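Local coordinates for protein CT_858 (Chlamydia trachomatis, PDB 3DOR), which is a secreted chlamydial protease, CPAF, that probably works as a serine-type endopeptidase of the S41 kind, at residues 20-25 and 510-515; 71-76 and 490-495; 382-387 and 396-401; 409-414 and 440-445. All blocks are in the same frame, centred on the assembly; numbering follows the deposited sequence.

Contact 1 (20-25 and 510-515)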
# COMPACT_ATOMS: atom_id res chain seq x y z
N VAL B 20 6.62 -12.14 15.06
CA VAL B 20 5.68 -12.72 14.11
C VAL B 20 6.11 -12.68 12.65
O VAL B 20 5.74 -13.56 11.87
CB VAL B 20 4.30 -12.02 14.27
CG1 VAL B 20 3.38 -12.41 13.14
CG2 VAL B 20 3.69 -12.41 15.61
N LYS B 21 6.90 -11.67 12.28
CA LYS B 21 7.33 -11.55 10.89
C LYS B 21 8.78 -11.11 10.66
O LYS B 21 9.05 -10.40 9.70
CB LYS B 21 6.41 -10.58 10.15
CG LYS B 21 5.29 -11.24 9.37
CD LYS B 21 5.84 -12.13 8.27
CE LYS B 21 4.94 -12.08 7.04
NZ LYS B 21 5.04 -10.75 6.33
N TYR B 22 9.70 -11.52 11.52
CA TYR B 22 11.10 -11.14 11.31
C TYR B 22 11.91 -12.42 11.25
O TYR B 22 12.35 -12.95 12.27
CB TYR B 22 11.59 -10.24 12.43
CG TYR B 22 12.97 -9.69 12.15
CD1 TYR B 22 13.19 -8.77 11.13
CD2 TYR B 22 14.07 -10.14 12.88
CE1 TYR B 22 14.47 -8.31 10.84
CE2 TYR B 22 15.35 -9.69 12.61
CZ TYR B 22 15.55 -8.78 11.59
OH TYR B 22 16.83 -8.39 11.28
N ALA B 23 12.10 -12.91 10.03
CA ALA B 23 12.82 -14.16 9.79
C ALA B 23 14.23 -14.27 10.33
O ALA B 23 14.62 -15.32 10.81
CB ALA B 23 12.81 -14.48 8.29
N PRO B 24 15.02 -13.19 10.26
CA PRO B 24 16.40 -13.29 10.77
C PRO B 24 16.59 -13.26 12.28
O PRO B 24 17.73 -13.20 12.76
CB PRO B 24 17.12 -12.14 10.06
CG PRO B 24 16.05 -11.18 9.75
CD PRO B 24 14.84 -11.99 9.42
N LYS B 25 15.49 -13.32 13.03
CA LYS B 25 15.55 -13.30 14.49
C LYS B 25 16.55 -14.32 15.07
O LYS B 25 17.44 -13.96 15.83
CB LYS B 25 14.14 -13.55 15.06
CG LYS B 25 14.05 -13.71 16.57
CD LYS B 25 12.63 -13.46 17.06
CE LYS B 25 12.22 -14.40 18.19
NZ LYS B 25 13.14 -14.38 19.36
N CYS B 510 8.15 0.99 8.80
CA CYS B 510 9.16 0.19 9.45
C CYS B 510 9.36 -0.94 8.46
O CYS B 510 8.43 -1.71 8.21
CB CYS B 510 8.69 -0.38 10.78
SG CYS B 510 9.94 -1.48 11.48
N SER B 511 10.54 -1.02 7.86
CA SER B 511 10.81 -2.08 6.92
C SER B 511 11.44 -3.21 7.72
O SER B 511 12.22 -2.96 8.64
CB SER B 511 11.76 -1.61 5.82
OG SER B 511 12.97 -1.11 6.37
N LEU B 512 11.06 -4.44 7.39
CA LEU B 512 11.56 -5.63 8.08
C LEU B 512 11.93 -6.69 7.05
O LEU B 512 11.68 -6.52 5.86
CB LEU B 512 10.49 -6.17 9.04
CG LEU B 512 10.15 -5.23 10.21
CD1 LEU B 512 8.93 -5.75 10.96
CD2 LEU B 512 11.36 -5.12 11.15
N THR B 513 12.53 -7.78 7.53
CA THR B 513 12.99 -8.87 6.67
C THR B 513 12.16 -10.12 6.89
O THR B 513 12.07 -10.63 8.01
CB THR B 513 14.47 -9.15 6.96
OG1 THR B 513 15.18 -7.92 6.84
CG2 THR B 513 15.04 -10.18 5.98
N GLY B 514 11.56 -10.63 5.81
CA GLY B 514 10.71 -11.80 5.90
C GLY B 514 11.30 -13.15 5.55
O GLY B 514 10.57 -14.14 5.49
N SER B 515 12.61 -13.21 5.32
CA SER B 515 13.23 -14.48 4.99
C SER B 515 14.74 -14.46 5.21
O SER B 515 15.33 -13.40 5.40
CB SER B 515 12.97 -14.84 3.53
OG SER B 515 13.76 -14.00 2.70
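The type I beta turn from Tyr22 to Lys25, which links helix 2-20 to helix 25-32, is docked on strand 507-518 where residues 510-515 pass. It is a worked example of an interhelical turn held by one backbone hydrogen bond and by side-chain packing. The turn is closed by Lys25 N donating to Tyr22 O.

A single hydrogen bond spans the two segments: the N-H of Ala23 donates to Thr513 O, with N and O 3.0 Å apart, in the plane of the carbonyl but bent, with 142° at the hydrogen. Two softer contacts crowd the same oxygen, a CA-H...O contact from Tyr22 CA at 3.5 Å and an approach by Pro24 CD at 3.4 Å.

Apolar packing flanks this point. With CG anti to its backbone N (chi1 -173°), Tyr22 carries its ring to Leu512 and obliquely across Thr513, where CD1 lies 4.1 Å from Leu512 CD2 and CE1 lies 4.0 Å from Thr513 CB. Pro24 CG sits over one face of the Tyr22 ring, toward its rim, and is also 3.8 Å from Thr513 CB, so the proline is wedged between ring and threonine.

The buried hydroxyls are satisfied from a third place. Tyr22 OH and Thr513 OG1 both bond to Asp71 OD2, joining turn and strand through one carboxylate oxygen. Lys21, just past helix 2-20, makes a cation-pi contact with Phe497 and packs on Pro502 of the second subunit.

Ala23 points its methyl group at the strand's backbone, bringing CB to 3.2 Å from Ser515 N.

Contact 2 (71-76 and 490-495); sequences DFHAGV and AGAGGF
His73 holds its ring with CG anti to the carbonyl carbon (chi1 -87°), a torsion that presents one face and one edge to residues 490-495. Ala492 CB stands over that face, offset toward the rim, in a CH-pi contact 3.8 Å from the ring centroid. At the ring edge, near its plane, lies Gly494 O, 2.9 Å from His73 NE2. The methyl group on the face probably restricts rotation of the imidazole. Phe72 has a similar first torsion (chi1 -62°) but sends its ring to the beginning of the other segment, where CE1 is 3.9 Å from Ala490 CB and 3.4 Å from Ala490 O. Beyond the segments, Phe466 meets this ring edge-to-face.

The backbone that places the two aromatic residues is shaped by an Asx turn: Asp71 OD1 accepts from His73 N at 2.7 Å, met from above the carboxylate plane, and more weakly from Ala74 N. Glu526 OE2 lies close to the same oxygen, and two like charges so near may raise the proton affinity of one of them. His73 also touches Ser467, a neighbourhood consistent with the active site of a serine-type peptidase.

A water bridges the segments: it accepts from Phe72 N at 2.8 Å and can donate to Gly491 O, 2.9 Å away. Asp470 takes the N-H groups of Gly491 and Ala492 on its two carboxylate oxygens, which fixes the loop beneath the ring-facing methyl group.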
# COMPACT_ATOMS: atom_id res chain seq x y z
N ASP B 71 20.57 -4.97 10.58
CA ASP B 71 19.95 -5.47 9.35
C ASP B 71 19.81 -4.30 8.38
O ASP B 71 19.01 -3.39 8.62
CB ASP B 71 18.56 -6.03 9.67
CG ASP B 71 17.88 -6.70 8.48
OD1 ASP B 71 18.11 -6.28 7.32
OD2 ASP B 71 17.09 -7.65 8.70
N PHE B 72 20.57 -4.29 7.29
CA PHE B 72 20.47 -3.17 6.36
C PHE B 72 19.06 -2.99 5.83
O PHE B 72 18.70 -1.90 5.38
CB PHE B 72 21.46 -3.30 5.21
CG PHE B 72 22.89 -3.31 5.65
CD1 PHE B 72 23.61 -4.49 5.69
CD2 PHE B 72 23.51 -2.13 6.05
CE1 PHE B 72 24.94 -4.52 6.14
CE2 PHE B 72 24.84 -2.14 6.50
CZ PHE B 72 25.55 -3.34 6.54
N HIS B 73 18.26 -4.05 5.88
CA HIS B 73 16.87 -4.01 5.42
C HIS B 73 15.93 -3.48 6.52
O HIS B 73 14.92 -2.84 6.21
CB HIS B 73 16.39 -5.41 5.02
CG HIS B 73 16.68 -5.80 3.60
ND1 HIS B 73 16.66 -4.89 2.56
CD2 HIS B 73 16.88 -7.02 3.04
CE1 HIS B 73 16.83 -5.54 1.42
NE2 HIS B 73 16.96 -6.83 1.68
N ALA B 74 16.24 -3.75 7.78
CA ALA B 74 15.37 -3.31 8.88
C ALA B 74 15.59 -1.87 9.35
O ALA B 74 16.70 -1.49 9.73
CB ALA B 74 15.51 -4.28 10.07
N GLY B 75 14.53 -1.07 9.34
CA GLY B 75 14.65 0.32 9.76
C GLY B 75 13.34 1.07 9.86
O GLY B 75 12.33 0.67 9.28
N VAL B 76 13.34 2.18 10.59
CA VAL B 76 12.15 2.99 10.76
C VAL B 76 12.33 4.38 10.18
O VAL B 76 13.38 5.00 10.37
CB VAL B 76 11.80 3.18 12.26
CG1 VAL B 76 10.42 3.83 12.40
CG2 VAL B 76 11.85 1.85 12.99
N ALA B 490 27.48 -6.26 1.29
CA ALA B 490 26.87 -5.92 2.58
C ALA B 490 26.21 -7.04 3.36
O ALA B 490 26.43 -7.18 4.57
CB ALA B 490 25.89 -4.78 2.40
N GLY B 491 25.37 -7.83 2.70
CA GLY B 491 24.71 -8.91 3.39
C GLY B 491 23.29 -8.61 3.86
O GLY B 491 22.99 -8.73 5.05
N ALA B 492 22.44 -8.18 2.94
CA ALA B 492 21.03 -7.95 3.27
C ALA B 492 20.43 -9.22 2.67
O ALA B 492 19.89 -9.21 1.56
CB ALA B 492 20.50 -6.71 2.56
N GLY B 493 20.58 -10.33 3.40
CA GLY B 493 20.15 -11.63 2.92
C GLY B 493 18.74 -12.14 3.12
O GLY B 493 18.55 -13.26 3.60
N GLY B 494 17.76 -11.34 2.73
CA GLY B 494 16.36 -11.73 2.86
C GLY B 494 15.52 -10.70 2.13
O GLY B 494 16.02 -9.60 1.84
N PHE B 495 14.27 -11.01 1.82
CA PHE B 495 13.44 -10.04 1.12
C PHE B 495 12.84 -9.07 2.12
O PHE B 495 12.56 -9.44 3.26
CB PHE B 495 12.35 -10.75 0.30
CG PHE B 495 11.17 -11.25 1.11
CD1 PHE B 495 10.16 -10.39 1.51
CD2 PHE B 495 11.06 -12.60 1.43
CE1 PHE B 495 9.04 -10.86 2.21
CE2 PHE B 495 9.94 -13.09 2.14
CZ PHE B 495 8.94 -12.21 2.53
O HOH W 1 21.34 -6.93 6.60

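Contact 3 (382-387 and 396-401); sequences LTLLEN and LALGDN
Leu385 and Leu398 cross at about a right angle, with the CD2 methyl of Leu385 laid against the branch point of its partner. That methyl lies 4.0 Å from Leu398 CG and reaches both of the methyl groups beyond it. Each leucine has CG anti to its own carbonyl carbon, and in each the end of the side chain comes nearer to the other segment than its base does. Leu385 CD2 also touches Ala397 CB, again at 4.0 Å.

Leu384 is turned differently: its CG is anti to the backbone N (chi1 -164°), which extends the chain straight across the gap and sets CD2 3.7 Å from Ala397 CB. The small alanine therefore receives two leucine methyls, one from each of the consecutive residues.

This is the packing of a helix-loop-helix. The C-terminal ends of the two consecutive helices meet, with the loop and the first part of helix 391-398 between the two segments, and the interface is wholly apolar. Gly399, with positive phi (105°), brings the second helix to its end directly after Leu398.

Leu384 remains exposed, whereas Leu385 is buried. Leu415 of helix 409-428 packs against both Leu385 and Leu398.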
# COMPACT_ATOMS: atom_id res chain seq x y z
N LEU B 382 -1.83 -21.20 -6.90
CA LEU B 382 -2.39 -22.48 -7.32
C LEU B 382 -3.70 -22.34 -8.09
O LEU B 382 -3.88 -23.00 -9.10
CB LEU B 382 -2.56 -23.41 -6.11
CG LEU B 382 -1.25 -24.00 -5.58
CD1 LEU B 382 -1.46 -24.62 -4.20
CD2 LEU B 382 -0.72 -25.04 -6.56
N THR B 383 -4.61 -21.47 -7.64
CA THR B 383 -5.86 -21.32 -8.38
C THR B 383 -5.55 -20.66 -9.72
O THR B 383 -6.12 -21.02 -10.75
CB THR B 383 -6.90 -20.48 -7.60
OG1 THR B 383 -6.47 -19.12 -7.55
CG2 THR B 383 -7.06 -21.01 -6.20
N LEU B 384 -4.63 -19.71 -9.71
CA LEU B 384 -4.25 -19.00 -10.93
C LEU B 384 -3.72 -19.94 -12.02
O LEU B 384 -4.04 -19.78 -13.20
CB LEU B 384 -3.17 -17.96 -10.60
CG LEU B 384 -2.87 -16.83 -11.59
CD1 LEU B 384 -1.69 -16.03 -11.05
CD2 LEU B 384 -2.53 -17.38 -12.96
N LEU B 385 -2.91 -20.91 -11.63
CA LEU B 385 -2.31 -21.83 -12.59
C LEU B 385 -2.97 -23.20 -12.60
O LEU B 385 -2.44 -24.14 -13.19
CB LEU B 385 -0.82 -21.99 -12.27
CG LEU B 385 -0.07 -20.66 -12.15
CD1 LEU B 385 1.35 -20.92 -11.62
CD2 LEU B 385 -0.05 -19.97 -13.51
N GLU B 386 -4.11 -23.30 -11.95
CA GLU B 386 -4.84 -24.55 -11.86
C GLU B 386 -4.87 -25.35 -13.17
O GLU B 386 -4.48 -26.52 -13.19
CB GLU B 386 -6.27 -24.27 -11.40
CG GLU B 386 -7.01 -25.50 -10.90
CD GLU B 386 -8.40 -25.16 -10.41
OE1 GLU B 386 -8.52 -24.25 -9.55
OE2 GLU B 386 -9.37 -25.80 -10.87
N ASN B 387 -5.29 -24.72 -14.26
CA ASN B 387 -5.38 -25.43 -15.53
C ASN B 387 -4.34 -25.09 -16.59
O ASN B 387 -4.64 -25.08 -17.79
CB ASN B 387 -6.78 -25.23 -16.12
CG ASN B 387 -7.86 -25.81 -15.23
OD1 ASN B 387 -8.78 -25.10 -14.83
ND2 ASN B 387 -7.76 -27.10 -14.92
N LEU B 396 -0.31 -16.98 -21.15
CA LEU B 396 -1.61 -16.32 -21.01
C LEU B 396 -1.90 -15.97 -19.55
O LEU B 396 -2.38 -14.88 -19.24
CB LEU B 396 -2.72 -17.22 -21.55
CG LEU B 396 -4.15 -16.71 -21.32
CD1 LEU B 396 -4.28 -15.27 -21.80
CD2 LEU B 396 -5.15 -17.61 -22.04
N ALA B 397 -1.59 -16.89 -18.65
CA ALA B 397 -1.84 -16.67 -17.24
C ALA B 397 -0.85 -15.70 -16.56
O ALA B 397 -1.24 -14.90 -15.70
CB ALA B 397 -1.83 -18.01 -16.50
N LEU B 398 0.41 -15.77 -16.96
CA LEU B 398 1.45 -14.96 -16.34
C LEU B 398 2.01 -13.81 -17.17
O LEU B 398 2.60 -12.88 -16.62
CB LEU B 398 2.60 -15.89 -15.94
CG LEU B 398 2.18 -16.98 -14.96
CD1 LEU B 398 3.23 -18.09 -14.89
CD2 LEU B 398 1.96 -16.35 -13.60
N GLY B 399 1.81 -13.87 -18.48
CA GLY B 399 2.34 -12.84 -19.36
C GLY B 399 3.52 -13.47 -20.07
O GLY B 399 3.98 -14.53 -19.64
N ASP B 400 4.02 -12.85 -21.14
CA ASP B 400 5.15 -13.42 -21.86
C ASP B 400 6.41 -13.46 -21.01
O ASP B 400 7.30 -14.28 -21.23
CB ASP B 400 5.42 -12.65 -23.16
CG ASP B 400 4.31 -12.84 -24.20
OD1 ASP B 400 3.60 -13.87 -24.15
OD2 ASP B 400 4.16 -11.96 -25.07
N ASN B 401 6.50 -12.56 -20.03
CA ASN B 401 7.65 -12.54 -19.14
C ASN B 401 7.29 -11.85 -17.85
O ASN B 401 6.37 -11.03 -17.81
CB ASN B 401 8.84 -11.82 -19.78
CG ASN B 401 8.59 -10.35 -20.00
OD1 ASN B 401 8.42 -9.90 -21.13
ND2 ASN B 401 8.54 -9.59 -18.90

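Contact 4 (409-414 and 440-445)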
# COMPACT_ATOMS: atom_id res chain seq x y z
N LEU B 409 6.33 -23.21 -19.12
CA LEU B 409 5.48 -24.14 -18.40
C LEU B 409 6.32 -24.43 -17.14
O LEU B 409 5.79 -24.62 -16.05
CB LEU B 409 5.29 -25.44 -19.20
CG LEU B 409 3.91 -26.11 -19.23
CD1 LEU B 409 4.11 -27.59 -19.54
CD2 LEU B 409 3.17 -25.95 -17.91
N GLN B 410 7.63 -24.46 -17.34
CA GLN B 410 8.58 -24.70 -16.25
C GLN B 410 8.36 -23.66 -15.16
O GLN B 410 8.39 -23.97 -13.97
CB GLN B 410 10.02 -24.62 -16.77
CG GLN B 410 11.09 -24.73 -15.68
CD GLN B 410 10.91 -25.96 -14.79
OE1 GLN B 410 9.99 -26.01 -13.95
NE2 GLN B 410 11.78 -26.95 -14.95
N VAL B 411 8.14 -22.43 -15.59
CA VAL B 411 7.91 -21.33 -14.67
C VAL B 411 6.59 -21.56 -13.94
O VAL B 411 6.51 -21.41 -12.72
CB VAL B 411 7.90 -19.98 -15.42
CG1 VAL B 411 7.38 -18.87 -14.53
CG2 VAL B 411 9.32 -19.65 -15.88
N ALA B 412 5.55 -21.94 -14.69
CA ALA B 412 4.24 -22.19 -14.09
C ALA B 412 4.37 -23.32 -13.07
O ALA B 412 3.84 -23.23 -11.97
CB ALA B 412 3.22 -22.57 -15.17
N GLU B 413 5.11 -24.37 -13.43
CA GLU B 413 5.30 -25.49 -12.53
C GLU B 413 6.08 -25.08 -11.28
O GLU B 413 5.82 -25.60 -10.20
CB GLU B 413 6.03 -26.63 -13.25
CG GLU B 413 5.18 -27.31 -14.32
CD GLU B 413 3.84 -27.79 -13.76
OE1 GLU B 413 3.84 -28.44 -12.69
OE2 GLU B 413 2.79 -27.53 -14.39
N TYR B 414 7.02 -24.16 -11.43
CA TYR B 414 7.79 -23.69 -10.27
C TYR B 414 6.85 -22.96 -9.32
O TYR B 414 6.90 -23.17 -8.11
CB TYR B 414 8.90 -22.72 -10.70
CG TYR B 414 10.19 -23.36 -11.16
CD1 TYR B 414 11.01 -22.70 -12.07
CD2 TYR B 414 10.61 -24.60 -10.66
CE1 TYR B 414 12.22 -23.25 -12.47
CE2 TYR B 414 11.82 -25.16 -11.06
CZ TYR B 414 12.63 -24.47 -11.97
OH TYR B 414 13.84 -24.98 -12.38
N PHE B 440 9.41 -17.69 -5.50
CA PHE B 440 8.60 -17.98 -6.68
C PHE B 440 8.75 -19.43 -7.11
O PHE B 440 8.27 -19.82 -8.18
CB PHE B 440 8.97 -17.06 -7.85
CG PHE B 440 8.77 -15.59 -7.57
CD1 PHE B 440 9.85 -14.78 -7.23
CD2 PHE B 440 7.51 -15.03 -7.62
CE1 PHE B 440 9.67 -13.44 -6.96
CE2 PHE B 440 7.31 -13.68 -7.34
CZ PHE B 440 8.40 -12.88 -7.01
N GLY B 441 9.40 -20.23 -6.27
CA GLY B 441 9.60 -21.63 -6.60
C GLY B 441 10.71 -21.91 -7.61
O GLY B 441 10.98 -23.07 -7.90
N PHE B 442 11.35 -20.87 -8.14
CA PHE B 442 12.43 -21.04 -9.12
C PHE B 442 13.67 -21.71 -8.51
O PHE B 442 14.44 -21.08 -7.77
CB PHE B 442 12.86 -19.69 -9.71
CG PHE B 442 11.79 -19.02 -10.54
CD1 PHE B 442 10.46 -19.39 -10.43
CD2 PHE B 442 12.13 -17.97 -11.41
CE1 PHE B 442 9.46 -18.72 -11.15
CE2 PHE B 442 11.14 -17.30 -12.13
CZ PHE B 442 9.80 -17.67 -12.01
N GLU B 443 13.86 -22.98 -8.82
CA GLU B 443 15.00 -23.73 -8.32
C GLU B 443 16.26 -23.26 -9.01
O GLU B 443 17.35 -23.26 -8.43
CB GLU B 443 14.80 -25.21 -8.60
CG GLU B 443 13.58 -25.77 -7.91
CD GLU B 443 13.91 -26.96 -7.06
OE1 GLU B 443 14.29 -28.01 -7.63
OE2 GLU B 443 13.80 -26.85 -5.81
N LYS B 444 16.11 -22.84 -10.26
CA LYS B 444 17.26 -22.38 -10.99
C LYS B 444 16.88 -21.42 -12.09
O LYS B 444 15.72 -21.36 -12.50
CB LYS B 444 18.01 -23.58 -11.60
CG LYS B 444 17.15 -24.46 -12.50
CD LYS B 444 17.91 -25.70 -12.96
CE LYS B 444 18.24 -26.62 -11.80
NZ LYS B 444 18.79 -27.94 -12.26
N ILE B 445 17.86 -20.65 -12.51
CA ILE B 445 17.67 -19.71 -13.59
C ILE B 445 17.90 -20.49 -14.87
O ILE B 445 18.88 -21.21 -14.99
CB ILE B 445 18.66 -18.54 -13.50
CG1 ILE B 445 18.05 -17.44 -12.63
CG2 ILE B 445 18.99 -18.03 -14.89
CD1 ILE B 445 19.03 -16.76 -11.76
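Tyr414 dominates this contact, its ring lying across the backbone of residues 441-444. CG is anti to the carbonyl carbon (chi1 -84°), and both faces of the ring are covered. Over one face Phe442 CA makes a CH-pi contact 3.9 Å from the centroid, with Glu443 N over the same face; over the centre of the opposite face lies Gln410 OE1 from one turn earlier in the helix. Gly441 O approaches Tyr414 CD2 to 3.2 Å. At the far end, the OH lies 3.4 Å from Lys444 CG but finds its polar partner in His446 NE2.

Phe442 directs its CB away from the helix, yet its side chain crosses that of Tyr414 at about a right angle: CD1 is 3.7 Å from Tyr414 CB, and CZ is 3.7 Å from Val411 CG1. The two aromatic planes are inclined by 35°.

Gly441 has no CB to collide with Tyr414 O, so its CA can make a nearly straight CA-H...O contact with that oxygen; its positive phi (78°) also suits glycine.

The contact thus lays the first turns of helix 409-428 over the approach to strand 444-445, which pairs antiparallel with strand 361-368, while Ile445 packs on helix 346-354.

How the contacts relate
From the N terminus, the chain leaves helix 2-20 through the turn of contact 1, whose loop closes only at strand 507-518. Contact 2 opens and closes within that span, joining the segment leading into strand 75-78 to the loop before strand 496-499. They touch on one antiparallel sheet by a probable hydrogen bond, Ser511 OG to His73 O, 2.6 Å. Inside both loops lie two short ones in series: contact 3 closes before contact 4 opens, and no pair crosses. These two pack together among the helices around 409-428, their centres 12 Å apart. Contact 4 reaches the sheet of contacts 1 and 2, through strand 444-445, although its nearest atoms stay about 8 Å from contact 2.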